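Local atomic coordinates of histidine acid phosphatase (Bifidobacterium longum subsp. infantis, PDB entry 6RXD), a protein that removes phosphate from phytate as a histidine acid phytase of the multiple inositol polyphosphate phosphatase type, and probably also dephosphorylates 2,3-bisphosphoglycerate. Residues Y27-P31 against S490-K494; G35-T39 against R118-F123; T89-V93 against A279-D283; G130-Y135 against L162-S167; P359-Q364 against Q417-A421. One frame throughout, in Å; residues are numbered along the deposited sequence.

Contact 1. Residues Y27-P31 against S490-K494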
# COMPACT_ATOMS: atom_id res chain seq x y z
N TYR A 27 -10.67 -10.70 19.18
CA TYR A 27 -10.92 -11.46 17.95
C TYR A 27 -11.73 -12.70 18.33
O TYR A 27 -11.49 -13.31 19.38
CB TYR A 27 -9.61 -11.88 17.28
CG TYR A 27 -8.79 -10.72 16.78
CD1 TYR A 27 -9.37 -9.69 16.05
CD2 TYR A 27 -7.43 -10.64 17.05
CE1 TYR A 27 -8.62 -8.62 15.59
CE2 TYR A 27 -6.68 -9.58 16.61
CZ TYR A 27 -7.27 -8.57 15.88
OH TYR A 27 -6.53 -7.52 15.43
N SER A 28 -12.68 -13.07 17.48
CA SER A 28 -13.57 -14.19 17.82
C SER A 28 -12.81 -15.51 17.99
O SER A 28 -11.81 -15.77 17.31
CB SER A 28 -14.68 -14.33 16.79
OG SER A 28 -14.19 -14.89 15.58
N LYS A 29 -13.29 -16.34 18.92
CA LYS A 29 -12.76 -17.69 19.09
C LYS A 29 -13.39 -18.64 18.08
O LYS A 29 -14.58 -18.54 17.78
CB LYS A 29 -13.04 -18.19 20.51
CG LYS A 29 -12.60 -17.23 21.62
CD LYS A 29 -11.14 -16.82 21.46
CE LYS A 29 -10.65 -16.02 22.65
NZ LYS A 29 -9.25 -15.55 22.45
N ALA A 30 -12.61 -19.58 17.58
CA ALA A 30 -13.14 -20.61 16.70
C ALA A 30 -14.14 -21.46 17.47
O ALA A 30 -14.04 -21.57 18.70
CB ALA A 30 -12.01 -21.46 16.15
N PRO A 31 -15.11 -22.05 16.77
CA PRO A 31 -16.10 -22.89 17.43
C PRO A 31 -15.47 -24.07 18.18
O PRO A 31 -14.37 -24.52 17.85
CB PRO A 31 -16.99 -23.40 16.28
CG PRO A 31 -16.23 -23.09 15.03
CD PRO A 31 -15.39 -21.89 15.33
N SER A 490 -21.31 -16.04 12.94
CA SER A 490 -19.90 -16.40 12.92
C SER A 490 -19.17 -15.67 11.80
O SER A 490 -19.77 -15.34 10.77
CB SER A 490 -19.75 -17.91 12.72
OG SER A 490 -18.39 -18.29 12.73
N THR A 491 -17.88 -15.43 12.03
CA THR A 491 -16.97 -14.92 10.99
C THR A 491 -16.01 -15.99 10.51
O THR A 491 -15.02 -15.68 9.84
CB THR A 491 -16.16 -13.72 11.51
OG1 THR A 491 -15.55 -14.07 12.75
CG2 THR A 491 -17.05 -12.51 11.70
N TRP A 492 -16.28 -17.24 10.86
CA TRP A 492 -15.50 -18.38 10.37
C TRP A 492 -16.23 -19.03 9.20
O TRP A 492 -17.45 -19.16 9.22
CB TRP A 492 -15.27 -19.40 11.49
CG TRP A 492 -14.45 -18.84 12.60
CD1 TRP A 492 -14.89 -18.06 13.64
CD2 TRP A 492 -13.04 -18.98 12.77
NE1 TRP A 492 -13.84 -17.71 14.44
CE2 TRP A 492 -12.69 -18.26 13.94
CE3 TRP A 492 -12.03 -19.64 12.06
CZ2 TRP A 492 -11.37 -18.19 14.41
CZ3 TRP A 492 -10.72 -19.57 12.52
CH2 TRP A 492 -10.40 -18.85 13.69
N TYR A 493 -15.46 -19.47 8.20
CA TYR A 493 -16.01 -20.04 6.97
C TYR A 493 -15.29 -21.33 6.61
O TYR A 493 -14.06 -21.41 6.72
CB TYR A 493 -15.80 -19.08 5.81
CG TYR A 493 -16.53 -17.77 5.95
CD1 TYR A 493 -17.68 -17.53 5.24
CD2 TYR A 493 -16.06 -16.78 6.82
CE1 TYR A 493 -18.36 -16.32 5.35
CE2 TYR A 493 -16.74 -15.56 6.95
CZ TYR A 493 -17.88 -15.35 6.21
OH TYR A 493 -18.56 -14.15 6.32
N LYS A 494 -16.04 -22.32 6.14
CA LYS A 494 -15.44 -23.56 5.66
C LYS A 494 -14.53 -23.30 4.46
O LYS A 494 -14.83 -22.46 3.61
CB LYS A 494 -16.50 -24.56 5.24
CG LYS A 494 -17.20 -25.28 6.38
CD LYS A 494 -18.01 -26.45 5.82
CE LYS A 494 -18.79 -27.17 6.92
NZ LYS A 494 -19.65 -28.28 6.37
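Two consecutive residues of a loop lie over one and the same face of a tryptophan, one on each ring of the indole. Ala30 CB sits over the six-membered ring of Trp492, 3.9 Å from its centroid and 16° off the normal, while Pro31 CD covers the five-membered ring at 4.3 Å and 15°; both are CH-pi contacts. The loop runs here in an extended, polyproline-II-like course. Trp492, with chi1 near -64°, turns toward it and is buried, taking most of the contact area on its side. Trp492 NE1 gives a weak, bent hydrogen bond to Ser28 OG at 3.1 Å. In the alpha/beta domain of the histidine phosphatase fold, this loop leads into strand 34-44 of the central sheet, and Trp492 lies by the short strand 493-494, which pairs antiparallel with strand 467-472. The indole also meets Tyr451 edge-to-face and touches Ile467 and Arg469. Glu476 is the main polar partner here, hydrogen-bonded to both Ser28 and Thr491. Segment 490-494 opens with an ST turn, in which Ser490 OG accepts from Trp492 N at 3.0 Å.

Contact 2. Residues G35-T39 against R118-F123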
# COMPACT_ATOMS: atom_id res chain seq x y z
N GLY A 35 -9.02 -26.28 16.49
CA GLY A 35 -7.72 -25.76 16.91
C GLY A 35 -6.94 -25.26 15.71
O GLY A 35 -7.21 -25.67 14.58
N PRO A 36 -5.95 -24.39 15.96
CA PRO A 36 -5.23 -23.73 14.87
C PRO A 36 -4.33 -24.69 14.08
O PRO A 36 -3.65 -25.52 14.69
CB PRO A 36 -4.35 -22.71 15.61
CG PRO A 36 -4.16 -23.31 16.98
CD PRO A 36 -5.48 -23.95 17.29
N ILE A 37 -4.33 -24.58 12.75
CA ILE A 37 -3.39 -25.36 11.93
C ILE A 37 -2.55 -24.52 10.95
O ILE A 37 -1.54 -24.99 10.45
CB ILE A 37 -4.09 -26.47 11.12
CG1 ILE A 37 -5.17 -25.87 10.20
CG2 ILE A 37 -4.70 -27.52 12.05
CD1 ILE A 37 -5.60 -26.83 9.09
N TYR A 38 -2.97 -23.29 10.66
CA TYR A 38 -2.26 -22.50 9.66
C TYR A 38 -2.60 -21.03 9.80
O TYR A 38 -3.70 -20.68 10.25
CB TYR A 38 -2.64 -23.01 8.25
CG TYR A 38 -1.89 -22.33 7.12
CD1 TYR A 38 -0.54 -22.59 6.88
CD2 TYR A 38 -2.55 -21.44 6.27
CE1 TYR A 38 0.14 -21.96 5.84
CE2 TYR A 38 -1.88 -20.82 5.23
CZ TYR A 38 -0.54 -21.07 5.02
OH TYR A 38 0.10 -20.43 3.98
N THR A 39 -1.67 -20.16 9.42
CA THR A 39 -2.02 -18.75 9.25
C THR A 39 -1.25 -18.17 8.07
O THR A 39 -0.22 -18.71 7.69
CB THR A 39 -1.76 -17.94 10.53
OG1 THR A 39 -2.31 -16.62 10.38
CG2 THR A 39 -0.26 -17.84 10.83
N ARG A 118 -1.36 -13.42 18.30
CA ARG A 118 -2.69 -13.91 17.96
C ARG A 118 -2.71 -15.41 17.76
O ARG A 118 -3.72 -16.08 18.02
CB ARG A 118 -3.23 -13.22 16.70
CG ARG A 118 -4.70 -13.52 16.43
CD ARG A 118 -5.22 -12.72 15.25
NE ARG A 118 -4.87 -13.33 13.97
CZ ARG A 118 -3.94 -12.87 13.15
NH1 ARG A 118 -3.22 -11.80 13.46
NH2 ARG A 118 -3.71 -13.49 12.00
N ASN A 119 -1.59 -15.95 17.29
CA ASN A 119 -1.50 -17.38 17.02
C ASN A 119 -0.44 -18.04 17.86
O ASN A 119 0.27 -18.92 17.39
CB ASN A 119 -1.25 -17.66 15.54
CG ASN A 119 -2.54 -17.67 14.74
OD1 ASN A 119 -3.41 -18.52 14.96
ND2 ASN A 119 -2.66 -16.75 13.81
N ARG A 120 -0.37 -17.63 19.12
CA ARG A 120 0.59 -18.18 20.06
C ARG A 120 0.51 -19.71 20.13
O ARG A 120 1.53 -20.39 20.12
CB ARG A 120 0.39 -17.55 21.44
CG ARG A 120 1.29 -18.11 22.52
CD ARG A 120 1.01 -17.45 23.86
NE ARG A 120 1.22 -16.01 23.81
CZ ARG A 120 2.37 -15.41 24.09
NH1 ARG A 120 3.44 -16.12 24.44
NH2 ARG A 120 2.47 -14.09 24.02
N SER A 121 -0.71 -20.25 20.19
CA SER A 121 -0.85 -21.70 20.29
C SER A 121 -0.28 -22.40 19.06
O SER A 121 0.48 -23.36 19.18
CB SER A 121 -2.31 -22.09 20.49
OG SER A 121 -2.41 -23.49 20.63
N LEU A 122 -0.63 -21.90 17.88
CA LEU A 122 -0.11 -22.46 16.63
C LEU A 122 1.41 -22.48 16.59
O LEU A 122 2.02 -23.50 16.24
CB LEU A 122 -0.62 -21.64 15.43
CG LEU A 122 -0.12 -22.07 14.05
CD1 LEU A 122 -0.68 -23.43 13.65
CD2 LEU A 122 -0.45 -21.02 12.99
N PHE A 123 2.02 -21.37 16.95
CA PHE A 123 3.46 -21.26 16.83
C PHE A 123 4.22 -21.96 17.94
O PHE A 123 5.31 -22.46 17.70
CB PHE A 123 3.88 -19.80 16.67
CG PHE A 123 3.48 -19.22 15.34
CD1 PHE A 123 3.98 -19.75 14.16
CD2 PHE A 123 2.58 -18.16 15.27
CE1 PHE A 123 3.60 -19.23 12.92
CE2 PHE A 123 2.20 -17.64 14.04
CZ PHE A 123 2.71 -18.17 12.87
O HOH W 1 -4.49 -20.15 12.86
O HOH W 2 -0.81 -14.26 10.52
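This is helix-on-sheet packing in the alpha/beta domain of the histidine phosphatase fold. The first turn of helix 120-129 rests on strand 34-44, a member of the central mixed sheet that leads to the RHG signature of the family. Leu122 makes the largest share of the contact: its CB lies 3.9 Å from Pro36 CB, its CD1 comes within 3.5 Å of Ile37 C, and its CD2 is 3.8 Å from Thr39 CG2. The same Thr39 methyl meets Phe123 CZ at 3.6 Å. Ile37 and Tyr38 form a classic beta bulge opposite Val450, so both turn their side chains away from the helix. Asn119 marks the break between helices 102-118 and 120-129. At this polar margin Asp449 collects the partners, with a salt bridge to Arg118 and hydrogen bonds to Thr39 and Asn119. One further link between the segments is a water that donates to Thr39 OG1 at 2.8 Å and accepts a weak hydrogen bond from Arg118 NH2 at 3.3 Å.

Contact 3. Residues T89-V93 against A279-D283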
# COMPACT_ATOMS: atom_id res chain seq x y z
N THR A 89 13.70 17.76 3.11
CA THR A 89 14.82 17.35 2.27
C THR A 89 15.94 16.77 3.13
O THR A 89 16.48 15.70 2.84
CB THR A 89 15.31 18.54 1.44
OG1 THR A 89 14.29 18.89 0.51
CG2 THR A 89 16.61 18.19 0.67
N ALA A 90 16.27 17.46 4.23
CA ALA A 90 17.31 16.97 5.12
C ALA A 90 16.97 15.62 5.73
O ALA A 90 17.85 14.78 5.91
CB ALA A 90 17.60 18.00 6.22
N ALA A 91 15.70 15.40 6.05
CA ALA A 91 15.28 14.12 6.59
C ALA A 91 15.48 13.00 5.57
O ALA A 91 15.92 11.89 5.90
CB ALA A 91 13.83 14.19 7.02
N ASN A 92 15.16 13.29 4.32
CA ASN A 92 15.35 12.32 3.24
C ASN A 92 16.81 12.07 2.89
O ASN A 92 17.19 10.93 2.57
CB ASN A 92 14.57 12.76 2.00
CG ASN A 92 13.12 12.39 2.09
OD1 ASN A 92 12.76 11.23 1.89
ND2 ASN A 92 12.27 13.36 2.42
N VAL A 93 17.63 13.11 2.94
CA VAL A 93 19.04 12.95 2.66
C VAL A 93 19.67 12.01 3.69
O VAL A 93 20.43 11.10 3.35
CB VAL A 93 19.76 14.31 2.63
CG1 VAL A 93 21.27 14.13 2.72
CG2 VAL A 93 19.40 15.05 1.35
N ALA A 279 20.21 16.80 -4.00
CA ALA A 279 19.78 17.35 -2.72
C ALA A 279 20.98 17.84 -1.90
O ALA A 279 22.02 17.18 -1.90
CB ALA A 279 19.01 16.31 -1.95
N PRO A 280 20.84 18.99 -1.22
CA PRO A 280 21.95 19.52 -0.41
C PRO A 280 22.42 18.49 0.61
O PRO A 280 21.58 17.90 1.31
CB PRO A 280 21.31 20.71 0.32
CG PRO A 280 20.19 21.14 -0.57
CD PRO A 280 19.65 19.86 -1.15
N GLY A 281 23.73 18.26 0.68
CA GLY A 281 24.30 17.33 1.65
C GLY A 281 24.34 15.88 1.21
O GLY A 281 24.93 15.03 1.89
N ALA A 282 23.72 15.59 0.08
CA ALA A 282 23.66 14.22 -0.40
C ALA A 282 24.89 13.83 -1.21
O ALA A 282 25.51 14.67 -1.86
CB ALA A 282 22.40 14.01 -1.24
N ASP A 283 25.23 12.55 -1.17
CA ASP A 283 26.31 11.98 -1.95
C ASP A 283 25.68 11.22 -3.10
O ASP A 283 25.08 10.16 -2.90
CB ASP A 283 27.13 11.02 -1.08
CG ASP A 283 28.36 10.46 -1.79
OD1 ASP A 283 29.35 10.17 -1.08
OD2 ASP A 283 28.35 10.29 -3.03
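Val93, in its t rotamer (chi1 164°), lays both methyls against one flat face of a tight turn. Val93 CG2 lies 3.6 Å from Ala279 CB and 4.1 Å from Ala282 CB, and Val93 CG1 is 3.8 Å from Gly281 C. One helical turn earlier, Thr89 has chi1 at -67°, which brings its methyl CG2 to 4.0 Å from Ala279 CB and 3.9 Å from Pro280 CD, while OG1 is hydrogen-bonded to Asp56 and to Leu85 O. Ala279 CB therefore meets both side chains of this helix face. The partner is a type II beta turn, Ala279 to Ala282, closed by Ala282 N to Ala279 O at 3.1 Å, and it packs on helix 75-95. Pro280 and Gly281 hold its two central positions. Gly281 has phi 87°, where a CB would jam against the preceding carbonyl, and would also point at Val93. The turn follows Cys278, whose disulfide to Cys291 is known for this protein. Next along the helix is Glu94, which binds zinc together with His326; the ion lies about 9 Å from the side chain of Val93.

Contact 4. Residues G130-Y135 against L162-S167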
# COMPACT_ATOMS: atom_id res chain seq x y z
N GLY A 130 8.16 -29.04 14.83
CA GLY A 130 8.93 -28.84 13.62
C GLY A 130 8.19 -28.10 12.51
O GLY A 130 8.58 -28.18 11.35
N GLY A 131 7.14 -27.37 12.87
CA GLY A 131 6.39 -26.62 11.87
C GLY A 131 7.25 -25.49 11.35
O GLY A 131 8.02 -24.90 12.12
N THR A 132 7.15 -25.17 10.06
CA THR A 132 8.02 -24.15 9.49
C THR A 132 7.27 -22.91 9.01
O THR A 132 6.07 -22.95 8.70
CB THR A 132 8.90 -24.70 8.35
OG1 THR A 132 8.06 -25.15 7.27
CG2 THR A 132 9.76 -25.87 8.85
N ILE A 133 8.00 -21.80 8.95
CA ILE A 133 7.44 -20.52 8.54
C ILE A 133 8.07 -20.09 7.22
O ILE A 133 9.29 -20.12 7.08
CB ILE A 133 7.74 -19.44 9.60
CG1 ILE A 133 7.05 -19.79 10.93
CG2 ILE A 133 7.31 -18.06 9.13
CD1 ILE A 133 7.42 -18.86 12.07
N ALA A 134 7.25 -19.70 6.25
CA ALA A 134 7.78 -19.22 4.96
C ALA A 134 7.62 -17.72 4.85
O ALA A 134 6.51 -17.21 4.97
CB ALA A 134 7.08 -19.92 3.80
N TYR A 135 8.73 -17.01 4.64
CA TYR A 135 8.69 -15.57 4.40
C TYR A 135 8.87 -15.34 2.91
O TYR A 135 9.73 -15.94 2.28
CB TYR A 135 9.83 -14.88 5.16
CG TYR A 135 9.59 -14.72 6.64
CD1 TYR A 135 8.75 -13.72 7.12
CD2 TYR A 135 10.21 -15.55 7.56
CE1 TYR A 135 8.53 -13.56 8.47
CE2 TYR A 135 9.99 -15.40 8.93
CZ TYR A 135 9.15 -14.40 9.37
OH TYR A 135 8.91 -14.22 10.71
N LEU A 162 11.20 -19.44 17.35
CA LEU A 162 10.85 -19.86 15.99
C LEU A 162 11.94 -19.57 14.96
O LEU A 162 11.77 -19.84 13.77
CB LEU A 162 9.52 -19.25 15.52
CG LEU A 162 8.21 -19.88 16.02
CD1 LEU A 162 8.16 -21.36 15.67
CD2 LEU A 162 8.02 -19.67 17.51
N ILE A 163 13.08 -19.05 15.42
CA ILE A 163 14.19 -18.74 14.53
C ILE A 163 14.69 -19.99 13.76
O ILE A 163 15.02 -19.91 12.58
CB ILE A 163 15.34 -18.08 15.31
CG1 ILE A 163 14.97 -16.64 15.67
CG2 ILE A 163 16.65 -18.12 14.52
CD1 ILE A 163 15.93 -15.99 16.66
N GLY A 164 14.71 -21.14 14.42
CA GLY A 164 15.14 -22.36 13.78
C GLY A 164 14.04 -23.00 12.93
O GLY A 164 14.26 -24.05 12.33
N ASN A 165 12.87 -22.37 12.90
CA ASN A 165 11.72 -22.90 12.16
C ASN A 165 11.41 -22.16 10.85
O ASN A 165 10.30 -22.22 10.37
CB ASN A 165 10.45 -22.85 13.03
CG ASN A 165 10.52 -23.79 14.22
OD1 ASN A 165 11.22 -23.52 15.19
ND2 ASN A 165 9.76 -24.87 14.16
N VAL A 166 12.39 -21.45 10.30
CA VAL A 166 12.15 -20.70 9.07
C VAL A 166 12.52 -21.54 7.85
O VAL A 166 13.60 -22.14 7.83
CB VAL A 166 12.94 -19.38 9.05
CG1 VAL A 166 12.70 -18.63 7.74
CG2 VAL A 166 12.54 -18.52 10.23
N SER A 167 11.63 -21.61 6.87
CA SER A 167 11.94 -22.32 5.63
C SER A 167 13.06 -21.60 4.88
O SER A 167 13.00 -20.39 4.67
CB SER A 167 10.71 -22.42 4.73
OG SER A 167 9.66 -23.10 5.38
O HOH W 3 11.28 -18.43 3.98
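Ile133 satisfies both its backbone polar groups on segment 162-167. Ile133 N donates to Asn165 O at 2.7 Å and Ile133 O accepts from Ser167 N at 2.8 Å. Both bonds flank Val166, which makes this a single parallel beta bridge. The carbonyls carry CA-H...O contacts besides, with Asn165 O 3.1 Å from Thr132 CA and Ile133 O 3.5 Å from Val166 CA. Asn165 extends the pairing with its side chain: ND2 gives a nearly straight bond to Gly131 O at 2.7 Å, while Asn165 N donates to Leu162 O at 2.9 Å. The hydroxyls of Thr132 and Ser167 approach to 3.2 Å in a weak contact whose proton is not settled. Beyond the bridge, a water accepts from Tyr135 N at 3.0 Å and lies 2.7 Å from Ser167 O. Apolar contacts are sparse, such as Tyr135 CD2 to Val166 CG1 at 4.0 Å. Glu151 and Asp180, which are known to bind zinc in this protein although none is bound there in this model, lie close by. Strand 132-137 pairs with strand 391-398 along its other edge, and the bridged segment belongs to the crossover that runs through helix 141-157 to the parallel strand 181-183.

Contact 5. Residues P359-Q364 against Q417-A421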
# COMPACT_ATOMS: atom_id res chain seq x y z
N PRO A 359 -11.20 -1.29 -8.48
CA PRO A 359 -12.40 -1.82 -9.15
C PRO A 359 -12.61 -1.17 -10.53
O PRO A 359 -13.13 -1.82 -11.45
CB PRO A 359 -13.53 -1.41 -8.20
CG PRO A 359 -12.88 -1.32 -6.86
CD PRO A 359 -11.50 -0.75 -7.14
N SER A 360 -12.21 0.09 -10.65
CA SER A 360 -12.31 0.83 -11.91
C SER A 360 -13.75 0.82 -12.43
O SER A 360 -14.70 0.79 -11.64
CB SER A 360 -11.33 0.26 -12.94
OG SER A 360 -11.15 1.17 -14.04
N TYR A 361 -13.92 0.86 -13.74
CA TYR A 361 -15.25 1.08 -14.33
C TYR A 361 -16.05 -0.20 -14.57
O TYR A 361 -15.49 -1.27 -14.78
CB TYR A 361 -15.14 1.92 -15.62
CG TYR A 361 -14.52 1.20 -16.82
CD1 TYR A 361 -15.32 0.48 -17.70
CD2 TYR A 361 -13.16 1.27 -17.07
CE1 TYR A 361 -14.78 -0.15 -18.81
CE2 TYR A 361 -12.60 0.62 -18.17
CZ TYR A 361 -13.42 -0.08 -19.03
OH TYR A 361 -12.87 -0.72 -20.13
N ALA A 362 -17.38 -0.07 -14.54
CA ALA A 362 -18.27 -1.21 -14.73
C ALA A 362 -18.17 -1.74 -16.16
O ALA A 362 -18.07 -0.97 -17.11
CB ALA A 362 -19.70 -0.82 -14.41
N GLY A 363 -18.23 -3.06 -16.30
CA GLY A 363 -18.15 -3.68 -17.61
C GLY A 363 -16.81 -4.34 -17.89
O GLY A 363 -16.61 -4.89 -18.97
N GLN A 364 -15.89 -4.27 -16.93
CA GLN A 364 -14.59 -4.92 -17.06
C GLN A 364 -14.13 -5.48 -15.71
O GLN A 364 -14.57 -5.02 -14.65
CB GLN A 364 -13.54 -3.95 -17.62
CG GLN A 364 -13.24 -2.73 -16.72
CD GLN A 364 -12.28 -3.04 -15.57
OE1 GLN A 364 -11.32 -3.80 -15.73
NE2 GLN A 364 -12.55 -2.46 -14.41
N GLN A 417 -17.42 -1.34 -5.17
CA GLN A 417 -18.19 -0.49 -6.08
C GLN A 417 -17.38 -0.04 -7.29
O GLN A 417 -16.38 0.67 -7.17
CB GLN A 417 -18.71 0.75 -5.34
CG GLN A 417 -19.65 1.62 -6.17
CD GLN A 417 -20.88 0.87 -6.61
OE1 GLN A 417 -21.61 0.32 -5.79
NE2 GLN A 417 -21.13 0.84 -7.92
N GLN A 418 -17.82 -0.45 -8.47
CA GLN A 418 -17.21 0.06 -9.69
C GLN A 418 -17.84 1.38 -10.10
O GLN A 418 -18.98 1.66 -9.74
CB GLN A 418 -17.33 -0.95 -10.82
CG GLN A 418 -16.47 -2.19 -10.57
CD GLN A 418 -16.53 -3.16 -11.72
OE1 GLN A 418 -17.60 -3.66 -12.08
NE2 GLN A 418 -15.39 -3.41 -12.33
N ALA A 419 -17.08 2.19 -10.83
CA ALA A 419 -17.59 3.45 -11.37
C ALA A 419 -18.51 3.17 -12.54
O ALA A 419 -18.46 2.07 -13.11
CB ALA A 419 -16.43 4.33 -11.81
N PRO A 420 -19.33 4.16 -12.92
CA PRO A 420 -20.19 3.96 -14.09
C PRO A 420 -19.35 3.76 -15.33
O PRO A 420 -18.20 4.21 -15.37
CB PRO A 420 -20.94 5.29 -14.19
CG PRO A 420 -21.00 5.80 -12.77
CD PRO A 420 -19.63 5.42 -12.22
N ALA A 421 -19.90 3.08 -16.33
CA ALA A 421 -19.22 2.90 -17.59
C ALA A 421 -19.35 4.19 -18.40
O ALA A 421 -20.20 4.30 -19.29
CB ALA A 421 -19.82 1.73 -18.36
O HOH W 4 -18.24 -4.97 -14.31
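Two loops of the histidine phosphatase fold meet in a single parallel beta bridge, Tyr361 with Ala419. One follows helix 339-357; the other follows helix 400-410, which starts within the family's HAE signature. Pro359 opens the contact: its CB lies 3.7 Å from Gln417 O, and its O accepts from Gln418 NE2 at 2.9 Å. Ser360, at phi 56°, points its side chain away from the other loop, with OG hydrogen-bonded to Tyr355 O, and presents its carbonyl to Ala419 N at 2.9 Å. The ring of Tyr361 leads away to helices 206-220 and 222-232, with OH bonded to Asp221. Ala362 N completes the bridge, donating to Ala419 O at 2.8 Å. A type II turn from Tyr361 to Gln364 follows, with Gly363 at phi 105°; a water links Gly363 N, at 2.8 Å, to Gln418 OE1, at 2.7 Å. Gln364 NE2 donates to Tyr361 O at 3.2 Å, while Gln364 OE1 accepts from Thr367 N. Gln364 O receives the second bond of Gln418 NE2, at 2.9 Å.

Contacts 1, 2 and 4 all sit around the central mixed sheet of the alpha/beta domain. Contact 2 touches both others: Tyr27 CD2 lies 3.5 Å from Arg118 CD, and Phe123 CE1 lies 3.9 Å from Ile133 CD1. Its centre is about 14 Å from that of contact 1 and 13 Å from that of contact 4, with helix 120-129 running on into strand 132-137. Contact 1, joining early and late segments of the chain beside that sheet, encloses the other four. Contact 3 crosses contact 2 in sequence and encloses contact 4; contact 5 comes last. Contact 3, near a zinc site, lies across the chain's centre from contact 1, about 50 Å away between centres.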